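Local coordinates for possible galactose mutarotase (PDB 4RNL), which probably interconverts the alpha and beta anomers of galactose or a related aldose sugar, although its function has not been established, at residues D18-D23 and R121-A126; V36-Y41 and V133-V138; V45-A50 and T292-V297; L150-T155 and V177-H182. One frame throughout, in Å; residues are numbered along the deposited sequence.

Interaction 1: D18-D23 and R121-A126; sequences DGTRVD and RVVWDA
T20 and V123 meet methyl to methyl beside an Asx turn at D18, where the loop entering strand 21-28 passes the chain just ahead of strand 125-129. The contact thus joins the five-stranded to the nine-stranded antiparallel sheet of this mutarotase-like fold, and it is made by van der Waals contact: 122 Å² is buried and no hydrogen bond crosses. T20 CG2 lies 3.6 Å from V123 CG2, the two side chains reaching toward each other tip to tip. V22 adds a looser touch, its CG2 standing 4.2 Å from V123 CG2. The other branch of the valine, CG1, rests against the backbone, 3.9 Å from R21 O. V123 also packs on L16, and V22 on T40 and Y41.

The polar bonds are local to residues 18-20. With OG1 beside the backbone N and CG2 anti to it (chi1 -53°), T20 turns its hydroxyl back to D18 and its methyl to V123. D18 OD1 accepts from T20 N at 2.9 Å, with an N-H...O angle of 155°, on its anti side. T20 OG1 reaches D18 OD1 at 2.6 Å on the syn side; both come from the same face, each about 30° out of the carboxylate plane.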
loop_
_atom_site.group_PDB
_atom_site.type_symbol
_atom_site.label_atom_id
_atom_site.label_comp_id
_atom_site.label_asym_id
_atom_site.label_seq_id
_atom_site.Cartn_x
_atom_site.Cartn_y
_atom_site.Cartn_z
ATOM N N ASP A 18 10.861 -9.342 -20.477
ATOM C CA ASP A 18 10.941 -8.612 -21.750
ATOM C C ASP A 18 12.238 -7.821 -21.922
ATOM O O ASP A 18 12.443 -7.159 -22.944
ATOM C CB ASP A 18 9.716 -7.706 -21.971
ATOM C CG ASP A 18 9.687 -6.492 -21.052
ATOM O OD1 ASP A 18 10.629 -6.281 -20.258
ATOM O OD2 ASP A 18 8.705 -5.719 -21.140
ATOM N N GLY A 19 13.099 -7.869 -20.912
ATOM C CA GLY A 19 14.411 -7.261 -21.021
ATOM C C GLY A 19 14.494 -5.901 -20.364
ATOM O O GLY A 19 15.559 -5.292 -20.326
ATOM N N THR A 20 13.374 -5.420 -19.835
ATOM C CA THR A 20 13.369 -4.103 -19.209
ATOM C C THR A 20 14.218 -4.103 -17.945
ATOM O O THR A 20 14.016 -4.923 -17.058
ATOM C CB THR A 20 11.955 -3.653 -18.833
ATOM O OG1 THR A 20 11.106 -3.748 -19.979
ATOM C CG2 THR A 20 11.985 -2.210 -18.345
ATOM N N ARG A 21 15.167 -3.178 -17.859
ATOM C CA ARG A 21 16.034 -3.109 -16.687
ATOM C C ARG A 21 15.321 -2.528 -15.468
ATOM O O ARG A 21 14.538 -1.588 -15.579
ATOM C CB ARG A 21 17.296 -2.310 -17.009
ATOM C CG ARG A 21 18.246 -3.054 -17.931
ATOM C CD ARG A 21 19.577 -2.335 -18.051
ATOM N NE ARG A 21 19.538 -1.265 -19.043
ATOM C CZ ARG A 21 20.574 -0.485 -19.337
ATOM N NH1 ARG A 21 21.730 -0.656 -18.707
ATOM N NH2 ARG A 21 20.456 0.463 -20.258
ATOM N N VAL A 22 15.599 -3.107 -14.309
ATOM C CA VAL A 22 15.016 -2.666 -13.049
ATOM C C VAL A 22 16.156 -2.301 -12.099
ATOM O O VAL A 22 17.149 -3.018 -12.023
ATOM C CB VAL A 22 14.156 -3.793 -12.423
ATOM C CG1 VAL A 22 13.644 -3.390 -11.033
ATOM C CG2 VAL A 22 13.000 -4.156 -13.355
ATOM N N ASP A 23 16.020 -1.172 -11.407
ATOM C CA ASP A 23 17.012 -0.737 -10.425
ATOM C C ASP A 23 16.467 -0.881 -9.010
ATOM O O ASP A 23 15.255 -0.835 -8.798
ATOM C CB ASP A 23 17.382 0.733 -10.648
ATOM C CG ASP A 23 18.354 0.935 -11.784
ATOM O OD1 ASP A 23 19.030 -0.035 -12.198
ATOM O OD2 ASP A 23 18.459 2.092 -12.253
ATOM N N ARG A 121 2.904 -3.395 -11.820
ATOM C CA ARG A 121 3.536 -4.305 -12.777
ATOM C C ARG A 121 4.139 -3.582 -13.970
ATOM O O ARG A 121 4.281 -4.164 -15.045
ATOM C CB ARG A 121 2.519 -5.345 -13.267
ATOM C CG ARG A 121 2.085 -6.339 -12.198
ATOM C CD ARG A 121 0.609 -6.207 -11.896
ATOM N NE ARG A 121 0.176 -7.131 -10.847
ATOM C CZ ARG A 121 -0.766 -8.050 -11.011
ATOM N NH1 ARG A 121 -1.396 -8.162 -12.179
ATOM N NH2 ARG A 121 -1.098 -8.839 -10.002
ATOM N N VAL A 122 4.475 -2.307 -13.783
ATOM C CA VAL A 122 5.165 -1.538 -14.814
ATOM C C VAL A 122 6.414 -0.895 -14.215
ATOM O O VAL A 122 6.517 -0.744 -12.989
ATOM C CB VAL A 122 4.254 -0.445 -15.426
ATOM C CG1 VAL A 122 3.041 -1.078 -16.094
ATOM C CG2 VAL A 122 3.808 0.536 -14.355
ATOM N N VAL A 123 7.365 -0.534 -15.070
ATOM C CA VAL A 123 8.621 0.062 -14.604
ATOM C C VAL A 123 8.532 1.589 -14.616
ATOM O O VAL A 123 8.070 2.195 -15.595
ATOM C CB VAL A 123 9.823 -0.418 -15.436
ATOM C CG1 VAL A 123 11.111 0.249 -14.972
ATOM C CG2 VAL A 123 9.968 -1.931 -15.331
ATOM N N TRP A 124 8.962 2.199 -13.515
ATOM C CA TRP A 124 8.938 3.652 -13.333
ATOM C C TRP A 124 10.315 4.285 -13.536
ATOM O O TRP A 124 11.344 3.666 -13.229
ATOM C CB TRP A 124 8.432 3.970 -11.916
ATOM C CG TRP A 124 6.993 3.567 -11.708
ATOM C CD1 TRP A 124 6.480 2.305 -11.707
ATOM C CD2 TRP A 124 5.888 4.450 -11.491
ATOM N NE1 TRP A 124 5.117 2.345 -11.497
ATOM C CE2 TRP A 124 4.732 3.653 -11.358
ATOM C CE3 TRP A 124 5.771 5.838 -11.379
ATOM C CZ2 TRP A 124 3.469 4.200 -11.135
ATOM C CZ3 TRP A 124 4.511 6.383 -11.152
ATOM C CH2 TRP A 124 3.380 5.564 -11.034
ATOM N N ASP A 125 10.340 5.506 -14.069
ATOM C CA ASP A 125 11.578 6.290 -14.128
ATOM C C ASP A 125 11.908 6.721 -12.711
ATOM O O ASP A 125 11.009 7.013 -11.934
ATOM C CB ASP A 125 11.395 7.551 -14.986
ATOM C CG ASP A 125 11.245 7.248 -16.458
ATOM O OD1 ASP A 125 11.655 6.151 -16.888
ATOM O OD2 ASP A 125 10.727 8.121 -17.189
ATOM N N ALA A 126 13.188 6.759 -12.368
ATOM C CA ALA A 126 13.570 7.129 -11.016
ATOM C C ALA A 126 14.648 8.201 -11.025
ATOM O O ALA A 126 15.521 8.214 -11.897
ATOM C CB ALA A 126 14.071 5.897 -10.246
#

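Interaction 2: V36-Y41 and V133-V138; sequences VRVLTY and VQLHRV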
loop_
_atom_site.group_PDB
_atom_site.type_symbol
_atom_site.label_atom_id
_atom_site.label_comp_id
_atom_site.label_asym_id
_atom_site.label_seq_id
_atom_site.Cartn_x
_atom_site.Cartn_y
_atom_site.Cartn_z
ATOM N N VAL A 36 15.541 1.034 3.891
ATOM C CA VAL A 36 14.410 0.751 3.027
ATOM C C VAL A 36 14.944 0.596 1.619
ATOM O O VAL A 36 15.758 1.404 1.170
ATOM C CB VAL A 36 13.380 1.904 3.066
ATOM C CG1 VAL A 36 12.256 1.656 2.055
ATOM C CG2 VAL A 36 12.805 2.065 4.486
ATOM N N ARG A 37 14.514 -0.450 0.922
ATOM C CA ARG A 37 14.910 -0.614 -0.474
ATOM C C ARG A 37 13.676 -0.558 -1.363
ATOM O O ARG A 37 12.660 -1.181 -1.050
ATOM C CB ARG A 37 15.654 -1.936 -0.671
ATOM C CG ARG A 37 16.918 -2.060 0.170
ATOM C CD ARG A 37 17.700 -3.313 -0.194
ATOM N NE ARG A 37 18.893 -3.461 0.638
ATOM C CZ ARG A 37 19.029 -4.378 1.591
ATOM N NH1 ARG A 37 18.046 -5.241 1.827
ATOM N NH2 ARG A 37 20.146 -4.439 2.304
ATOM N N VAL A 38 13.778 0.184 -2.463
ATOM C CA VAL A 38 12.652 0.441 -3.358
ATOM C C VAL A 38 13.047 0.081 -4.790
ATOM O O VAL A 38 14.136 0.446 -5.257
ATOM C CB VAL A 38 12.231 1.925 -3.316
ATOM C CG1 VAL A 38 11.065 2.182 -4.262
ATOM C CG2 VAL A 38 11.847 2.344 -1.888
ATOM N N LEU A 39 12.172 -0.644 -5.480
ATOM C CA LEU A 39 12.457 -1.081 -6.851
ATOM C C LEU A 39 11.776 -0.173 -7.852
ATOM O O LEU A 39 10.671 0.309 -7.597
ATOM C CB LEU A 39 11.952 -2.504 -7.074
ATOM C CG LEU A 39 12.293 -3.562 -6.028
ATOM C CD1 LEU A 39 11.716 -4.890 -6.482
ATOM C CD2 LEU A 39 13.806 -3.664 -5.811
ATOM N N THR A 40 12.404 0.049 -9.007
ATOM C CA THR A 40 11.736 0.812 -10.066
ATOM C C THR A 40 10.609 -0.012 -10.691
ATOM O O THR A 40 9.733 0.529 -11.369
ATOM C CB THR A 40 12.701 1.283 -11.160
ATOM O OG1 THR A 40 13.365 0.150 -11.738
ATOM C CG2 THR A 40 13.733 2.241 -10.586
ATOM N N TYR A 41 10.632 -1.324 -10.472
ATOM C CA TYR A 41 9.509 -2.165 -10.910
ATOM C C TYR A 41 8.377 -2.048 -9.906
ATOM O O TYR A 41 8.543 -2.406 -8.737
ATOM C CB TYR A 41 9.941 -3.632 -11.019
ATOM C CG TYR A 41 8.844 -4.602 -11.433
ATOM C CD1 TYR A 41 8.174 -4.457 -12.645
ATOM C CD2 TYR A 41 8.508 -5.686 -10.628
ATOM C CE1 TYR A 41 7.189 -5.355 -13.031
ATOM C CE2 TYR A 41 7.523 -6.588 -11.005
ATOM C CZ TYR A 41 6.864 -6.413 -12.204
ATOM O OH TYR A 41 5.884 -7.311 -12.590
ATOM N N VAL A 133 14.164 8.780 -3.184
ATOM C CA VAL A 133 14.000 8.570 -4.615
ATOM C C VAL A 133 12.585 8.956 -5.055
ATOM O O VAL A 133 11.594 8.701 -4.343
ATOM C CB VAL A 133 14.339 7.105 -5.006
ATOM C CG1 VAL A 133 13.446 6.109 -4.231
ATOM C CG2 VAL A 133 14.191 6.892 -6.508
ATOM N N GLN A 134 12.496 9.611 -6.211
ATOM C CA GLN A 134 11.207 9.946 -6.807
ATOM C C GLN A 134 10.975 9.112 -8.059
ATOM O O GLN A 134 11.798 9.123 -8.980
ATOM C CB GLN A 134 11.160 11.440 -7.151
ATOM C CG GLN A 134 9.857 11.917 -7.799
ATOM C CD GLN A 134 9.821 13.428 -7.958
ATOM O OE1 GLN A 134 10.154 13.960 -9.014
ATOM N NE2 GLN A 134 9.432 14.128 -6.898
ATOM N N LEU A 135 9.861 8.378 -8.083
ATOM C CA LEU A 135 9.459 7.611 -9.259
ATOM C C LEU A 135 8.481 8.429 -10.091
ATOM O O LEU A 135 7.636 9.146 -9.551
ATOM C CB LEU A 135 8.798 6.294 -8.843
ATOM C CG LEU A 135 9.683 5.407 -7.972
ATOM C CD1 LEU A 135 9.037 4.057 -7.774
ATOM C CD2 LEU A 135 11.051 5.252 -8.587
ATOM N N HIS A 136 8.592 8.325 -11.408
ATOM C CA HIS A 136 7.741 9.111 -12.302
ATOM C C HIS A 136 7.317 8.271 -13.490
ATOM O O HIS A 136 8.143 7.607 -14.103
ATOM C CB HIS A 136 8.498 10.341 -12.801
ATOM C CG HIS A 136 7.750 11.134 -13.828
ATOM N ND1 HIS A 136 8.331 11.581 -14.995
ATOM C CD2 HIS A 136 6.464 11.567 -13.860
ATOM C CE1 HIS A 136 7.438 12.251 -15.705
ATOM N NE2 HIS A 136 6.298 12.261 -15.033
ATOM N N ARG A 137 6.029 8.314 -13.829
ATOM C CA ARG A 137 5.547 7.629 -15.026
ATOM C C ARG A 137 4.226 8.226 -15.463
ATOM O O ARG A 137 3.357 8.488 -14.635
ATOM C CB ARG A 137 5.360 6.131 -14.750
ATOM C CG ARG A 137 4.890 5.327 -15.956
ATOM C CD ARG A 137 4.615 3.876 -15.570
ATOM N NE ARG A 137 4.172 3.076 -16.709
ATOM C CZ ARG A 137 2.897 2.906 -17.047
ATOM N NH1 ARG A 137 1.933 3.484 -16.333
ATOM N NH2 ARG A 137 2.588 2.155 -18.100
ATOM N N VAL A 138 4.075 8.456 -16.764
ATOM C CA VAL A 138 2.783 8.857 -17.295
ATOM C C VAL A 138 2.015 7.612 -17.707
ATOM O O VAL A 138 2.515 6.803 -18.492
ATOM C CB VAL A 138 2.931 9.756 -18.516
ATOM C CG1 VAL A 138 1.552 10.125 -19.055
ATOM C CG2 VAL A 138 3.740 10.994 -18.163
#
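L135 turns CG beside its backbone N (chi1 -58°) and then extends, CD1 anti to CA (chi2 -172°), which sends that methyl out to V38 on the opposing strand. It stops 4.5 Å from V38 CG1. The same methyl, L135 CD1, lies 4.1 Å from L39 O, so the leucine end rests on both a side chain and a main-chain carbonyl. V133 makes the second touch, its CG1 approaching V38 CB at 4.5 Å. V38 is therefore the common partner of two residues that lie on the same face of strand 133-138.

The geometry is that of two sheets meeting rather than of neighbours within one. The short axes of 36-39 and 133-138 come no closer than 9.5 Å, and their N-to-C directions differ by 19°, close to parallel. No hydrogen bond crosses, and the contact is loose, with all four touching residues buried but only 150 Å² shared. Strand alternation directs the polar side chains elsewhere: Q134 NE2 bonds to T155 OG1 and H136 NE2 to D151 OD1, both on the adjoining strand 150-159.

Strand 35-39 belongs to the five-stranded antiparallel sheet, between strands 21-28 and 45-51, while 132-139 runs between 125-129 and 150-159 in the nine-stranded one. W25 of strand 21-28 packs on V133, A126 of strand 125-129 touches V133, L135 and T40, and Y156 of strand 150-159 packs against L135.

Interaction 3: V45-A50 and T292-V297; sequences VQTVEA and TGTSGV
T47 and T294 bring the two backbones closest, with CA atoms 8.3 Å apart, where strand 45-50 passes the first inner corner of a type I beta turn running from G293 to G296. That turn is closed by G296 N bonding to G293 O at 2.9 Å, and a second backbone bond, G293 N to V297 O at 3.1 Å, closes its base. G296 has a positive phi, 82°, which favours glycine there.

Contact between the side chains is slight. T47 CG2 comes to 4.4 Å from T294 OG1, a distant approach with no hydrogen bond. The other branch of that threonine, T294 CG2, lies 4.5 Å from Q46 O, so T294 straddles two successive residues of the strand. Q46 and T47 form a classic beta bulge, both facing R37 of the neighbouring strand 35-39 in the five-stranded antiparallel sheet. A chi1 of 50° puts T47 OG1 between its own backbone N and carbonyl carbon and sets CG2 beside the N. The hydroxyl makes a weak hydrogen bond with R37 NH1.

The amide of Q46 is satisfied on both ends elsewhere, NE2 by F64 O and OE1 by R24 NH1. Q59 of strand 57-59 and D190 pack on T294 from outside the pair, and S295 OG is hydrogen-bonded to D190 OD1.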
loop_
_atom_site.group_PDB
_atom_site.type_symbol
_atom_site.label_atom_id
_atom_site.label_comp_id
_atom_site.label_asym_id
_atom_site.label_seq_id
_atom_site.Cartn_x
_atom_site.Cartn_y
_atom_site.Cartn_z
ATOM N N VAL A 45 8.303 -1.646 -2.498
ATOM C CA VAL A 45 9.138 -1.577 -1.311
ATOM C C VAL A 45 9.583 -3.008 -1.026
ATOM O O VAL A 45 8.812 -3.832 -0.512
ATOM C CB VAL A 45 8.358 -0.987 -0.111
ATOM C CG1 VAL A 45 9.225 -0.992 1.145
ATOM C CG2 VAL A 45 7.896 0.435 -0.432
ATOM N N GLN A 46 10.826 -3.310 -1.381
ATOM C CA GLN A 46 11.330 -4.679 -1.307
ATOM C C GLN A 46 11.671 -5.081 0.118
ATOM O O GLN A 46 11.376 -6.204 0.543
ATOM C CB GLN A 46 12.572 -4.849 -2.182
ATOM C CG GLN A 46 12.945 -6.307 -2.368
ATOM C CD GLN A 46 14.404 -6.553 -2.106
ATOM O OE1 GLN A 46 15.187 -5.611 -1.977
ATOM N NE2 GLN A 46 14.784 -7.822 -2.017
ATOM N N THR A 47 12.306 -4.176 0.854
ATOM C CA THR A 47 12.632 -4.453 2.251
ATOM C C THR A 47 12.509 -3.211 3.139
ATOM O O THR A 47 12.700 -2.078 2.692
ATOM C CB THR A 47 14.052 -5.045 2.426
ATOM O OG1 THR A 47 14.999 -4.233 1.726
ATOM C CG2 THR A 47 14.145 -6.485 1.916
ATOM N N VAL A 48 12.182 -3.457 4.403
ATOM C CA VAL A 48 12.131 -2.441 5.444
ATOM C C VAL A 48 12.810 -3.047 6.671
ATOM O O VAL A 48 12.390 -4.099 7.162
ATOM C CB VAL A 48 10.672 -2.075 5.807
ATOM C CG1 VAL A 48 10.644 -1.151 7.007
ATOM C CG2 VAL A 48 9.962 -1.418 4.620
ATOM N N GLU A 49 13.874 -2.410 7.145
ATOM C CA GLU A 49 14.610 -2.912 8.304
ATOM C C GLU A 49 14.622 -1.871 9.414
ATOM O O GLU A 49 14.893 -0.699 9.162
ATOM C CB GLU A 49 16.044 -3.267 7.905
ATOM C CG GLU A 49 16.117 -4.478 6.976
ATOM C CD GLU A 49 17.441 -4.580 6.248
ATOM O OE1 GLU A 49 18.303 -5.359 6.697
ATOM O OE2 GLU A 49 17.619 -3.880 5.227
ATOM N N ALA A 50 14.349 -2.318 10.638
ATOM C CA ALA A 50 14.187 -1.432 11.787
ATOM C C ALA A 50 14.651 -2.158 13.045
ATOM O O ALA A 50 14.542 -3.387 13.130
ATOM C CB ALA A 50 12.712 -1.031 11.932
ATOM N N THR A 292 8.708 -18.621 -0.814
ATOM C CA THR A 292 9.768 -18.373 0.164
ATOM C C THR A 292 10.165 -16.906 0.138
ATOM O O THR A 292 10.593 -16.394 -0.901
ATOM C CB THR A 292 10.996 -19.249 -0.113
ATOM O OG1 THR A 292 10.644 -20.627 0.089
ATOM C CG2 THR A 292 12.146 -18.878 0.823
ATOM N N GLY A 293 10.027 -16.234 1.282
ATOM C CA GLY A 293 10.259 -14.799 1.362
ATOM C C GLY A 293 11.713 -14.421 1.554
ATOM O O GLY A 293 12.589 -15.293 1.556
ATOM N N THR A 294 11.981 -13.128 1.733
ATOM C CA THR A 294 13.368 -12.661 1.744
ATOM C C THR A 294 14.181 -13.255 2.872
ATOM O O THR A 294 15.369 -13.507 2.714
ATOM C CB THR A 294 13.490 -11.130 1.791
ATOM O OG1 THR A 294 13.398 -10.672 3.143
ATOM C CG2 THR A 294 12.412 -10.532 0.997
ATOM N N SER A 295 13.548 -13.497 4.013
ATOM C CA SER A 295 14.283 -14.092 5.129
ATOM C C SER A 295 14.392 -15.615 5.033
ATOM O O SER A 295 14.838 -16.267 5.979
ATOM C CB SER A 295 13.713 -13.647 6.477
ATOM O OG SER A 295 13.861 -12.244 6.627
ATOM N N GLY A 296 14.005 -16.175 3.888
ATOM C CA GLY A 296 14.207 -17.598 3.626
ATOM C C GLY A 296 13.173 -18.543 4.222
ATOM O O GLY A 296 13.374 -19.763 4.249
ATOM N N VAL A 297 12.060 -17.982 4.684
ATOM C CA VAL A 297 11.000 -18.749 5.321
ATOM C C VAL A 297 9.760 -18.666 4.443
ATOM O O VAL A 297 9.409 -17.586 3.983
ATOM C CB VAL A 297 10.670 -18.167 6.718
ATOM C CG1 VAL A 297 9.518 -18.922 7.354
ATOM C CG2 VAL A 297 11.896 -18.208 7.619
#

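Interaction 4: L150-T155 and V177-H182; sequences LDVRVT and VNLTNH
L150 and V177 point at each other tip to tip, as do V152 and L179, giving two apolar pairs side by side. In the first, V177 CG2 sits almost evenly against the two ends of the leucine fork: L150 CD1 is 3.7 Å from V177 CG2, and L150 CD2 is 3.8 Å from that same methyl. L150 CD2 also reaches V177 CG1 at 4.0 Å. In L150, CG lies anti to the backbone N (chi1 -171°), and a chi2 of 71° then turns the fork so that both methyls meet V177.

The second pair is a single methyl-to-methyl touch, V152 CG1 to L179 CD1 at 3.8 Å. The end of L179 is extended, CD1 anti to CA (chi2 178°), so one methyl leads and meets the valine. F119 also packs on L179.

Residue parity sorts the chemistry. L150 and V152 face 177-182, while D151 points to the other side of its strand. On the second segment, N178 OD1 accepts from H311 N and T180 OG1 bonds to T309 O, alongside strand 305-310. H182 NE2 is hydrogen-bonded to a glycerol, probably from the crystallisation liquor. With four buried aliphatic side chains, 154 Å² shared and no polar bond across, the contact rests on dispersion and exclusion of water, joining the nine-stranded sheet to the chain leading into strand 180-185 of the seven-stranded sheet.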
loop_
_atom_site.group_PDB
_atom_site.type_symbol
_atom_site.label_atom_id
_atom_site.label_comp_id
_atom_site.label_asym_id
_atom_site.label_seq_id
_atom_site.Cartn_x
_atom_site.Cartn_y
_atom_site.Cartn_z
ATOM N N LEU A 150 -2.439 10.213 -17.160
ATOM C CA LEU A 150 -2.192 10.576 -15.766
ATOM C C LEU A 150 -0.689 10.669 -15.512
ATOM O O LEU A 150 0.020 9.670 -15.588
ATOM C CB LEU A 150 -2.836 9.556 -14.822
ATOM C CG LEU A 150 -2.831 9.922 -13.335
ATOM C CD1 LEU A 150 -3.811 11.067 -13.053
ATOM C CD2 LEU A 150 -3.147 8.712 -12.460
ATOM N N ASP A 151 -0.218 11.878 -15.216
ATOM C CA ASP A 151 1.193 12.143 -14.941
ATOM C C ASP A 151 1.429 11.940 -13.449
ATOM O O ASP A 151 0.977 12.742 -12.633
ATOM C CB ASP A 151 1.516 13.588 -15.338
ATOM C CG ASP A 151 3.010 13.875 -15.376
ATOM O OD1 ASP A 151 3.799 13.012 -14.964
ATOM O OD2 ASP A 151 3.400 14.973 -15.823
ATOM N N VAL A 152 2.131 10.867 -13.084
ATOM C CA VAL A 152 2.225 10.460 -11.680
ATOM C C VAL A 152 3.646 10.531 -11.150
ATOM O O VAL A 152 4.584 10.087 -11.815
ATOM C CB VAL A 152 1.730 9.003 -11.479
ATOM C CG1 VAL A 152 1.779 8.607 -9.994
ATOM C CG2 VAL A 152 0.332 8.829 -12.038
ATOM N N ARG A 153 3.798 11.081 -9.945
ATOM C CA ARG A 153 5.079 11.074 -9.250
ATOM C C ARG A 153 4.871 10.556 -7.842
ATOM O O ARG A 153 3.967 11.000 -7.137
ATOM C CB ARG A 153 5.682 12.483 -9.181
ATOM C CG ARG A 153 6.292 12.941 -10.477
ATOM C CD ARG A 153 6.932 14.306 -10.353
ATOM N NE ARG A 153 7.668 14.623 -11.576
ATOM C CZ ARG A 153 7.098 15.053 -12.696
ATOM N NH1 ARG A 153 5.783 15.226 -12.750
ATOM N NH2 ARG A 153 7.845 15.307 -13.763
ATOM N N VAL A 154 5.709 9.615 -7.436
ATOM C CA VAL A 154 5.624 9.057 -6.095
ATOM C C VAL A 154 7.001 9.179 -5.467
ATOM O O VAL A 154 7.988 8.681 -6.009
ATOM C CB VAL A 154 5.175 7.589 -6.124
ATOM C CG1 VAL A 154 5.145 7.022 -4.711
ATOM C CG2 VAL A 154 3.794 7.469 -6.765
ATOM N N THR A 155 7.070 9.870 -4.333
ATOM C CA THR A 155 8.355 10.201 -3.747
ATOM C C THR A 155 8.505 9.478 -2.425
ATOM O O THR A 155 7.673 9.625 -1.530
ATOM C CB THR A 155 8.492 11.720 -3.544
ATOM O OG1 THR A 155 8.290 12.389 -4.799
ATOM C CG2 THR A 155 9.887 12.071 -3.010
ATOM N N VAL A 177 -8.629 8.286 -9.622
ATOM C CA VAL A 177 -7.288 7.982 -9.123
ATOM C C VAL A 177 -7.385 7.614 -7.646
ATOM O O VAL A 177 -8.071 8.287 -6.873
ATOM C CB VAL A 177 -6.336 9.191 -9.233
ATOM C CG1 VAL A 177 -4.907 8.763 -8.857
ATOM C CG2 VAL A 177 -6.346 9.773 -10.612
ATOM N N ASN A 178 -6.691 6.553 -7.255
ATOM C CA ASN A 178 -6.646 6.119 -5.862
ATOM C C ASN A 178 -5.365 5.314 -5.704
ATOM O O ASN A 178 -5.345 4.112 -5.985
ATOM C CB ASN A 178 -7.881 5.266 -5.560
ATOM C CG ASN A 178 -7.985 4.832 -4.096
ATOM O OD1 ASN A 178 -7.496 5.500 -3.179
ATOM N ND2 ASN A 178 -8.634 3.694 -3.878
ATOM N N LEU A 179 -4.280 5.974 -5.304
ATOM C CA LEU A 179 -2.984 5.296 -5.213
ATOM C C LEU A 179 -2.657 4.907 -3.780
ATOM O O LEU A 179 -2.946 5.651 -2.851
ATOM C CB LEU A 179 -1.879 6.200 -5.748
ATOM C CG LEU A 179 -2.160 6.822 -7.112
ATOM C CD1 LEU A 179 -1.028 7.734 -7.540
ATOM C CD2 LEU A 179 -2.365 5.729 -8.136
ATOM N N THR A 180 -2.042 3.745 -3.595
ATOM C CA THR A 180 -1.661 3.326 -2.247
ATOM C C THR A 180 -0.390 2.519 -2.335
ATOM O O THR A 180 0.077 2.203 -3.429
ATOM C CB THR A 180 -2.748 2.461 -1.566
ATOM O OG1 THR A 180 -2.437 2.311 -0.170
ATOM C CG2 THR A 180 -2.831 1.077 -2.203
ATOM N N ASN A 181 0.176 2.196 -1.182
ATOM C CA ASN A 181 1.279 1.246 -1.151
ATOM C C ASN A 181 0.830 0.007 -0.398
ATOM O O ASN A 181 0.241 0.101 0.685
ATOM C CB ASN A 181 2.532 1.839 -0.514
ATOM C CG ASN A 181 3.701 0.873 -0.582
ATOM O OD1 ASN A 181 3.841 -0.002 0.269
ATOM N ND2 ASN A 181 4.498 0.981 -1.639
ATOM N N HIS A 182 1.099 -1.153 -0.983
ATOM C CA HIS A 182 0.557 -2.417 -0.499
ATOM C C HIS A 182 1.599 -3.198 0.313
ATOM O O HIS A 182 1.636 -4.424 0.272
ATOM C CB HIS A 182 0.103 -3.231 -1.710
ATOM C CG HIS A 182 -0.970 -4.234 -1.415
ATOM N ND1 HIS A 182 -0.800 -5.267 -0.520
ATOM C CD2 HIS A 182 -2.215 -4.384 -1.931
ATOM C CE1 HIS A 182 -1.898 -6.001 -0.481
ATOM N NE2 HIS A 182 -2.772 -5.491 -1.333
#

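In the fold
Interactions 1 and 2 lie about 9 Å apart, centre to centre, and are stitched by probable main-chain hydrogen bonds: W124 N to T40 O and D125 O to H136 N, each 2.8 Å. Interaction 4, about 11 Å from interaction 2, continues the same nine-stranded sheet through a probable hydrogen bond, L135 N to V154 O at 2.8 Å; W124 CH2 on V152 CG1 at 3.6 Å links it to interaction 1. Interaction 3 lies about 18 to 23 Å from the others but joins interaction 2 through the five-stranded sheet and touches interaction 4 where V45 CG2 meets N181 ND2 at 3.6 Å. The glycerol at H182 possibly lies near a sugar site.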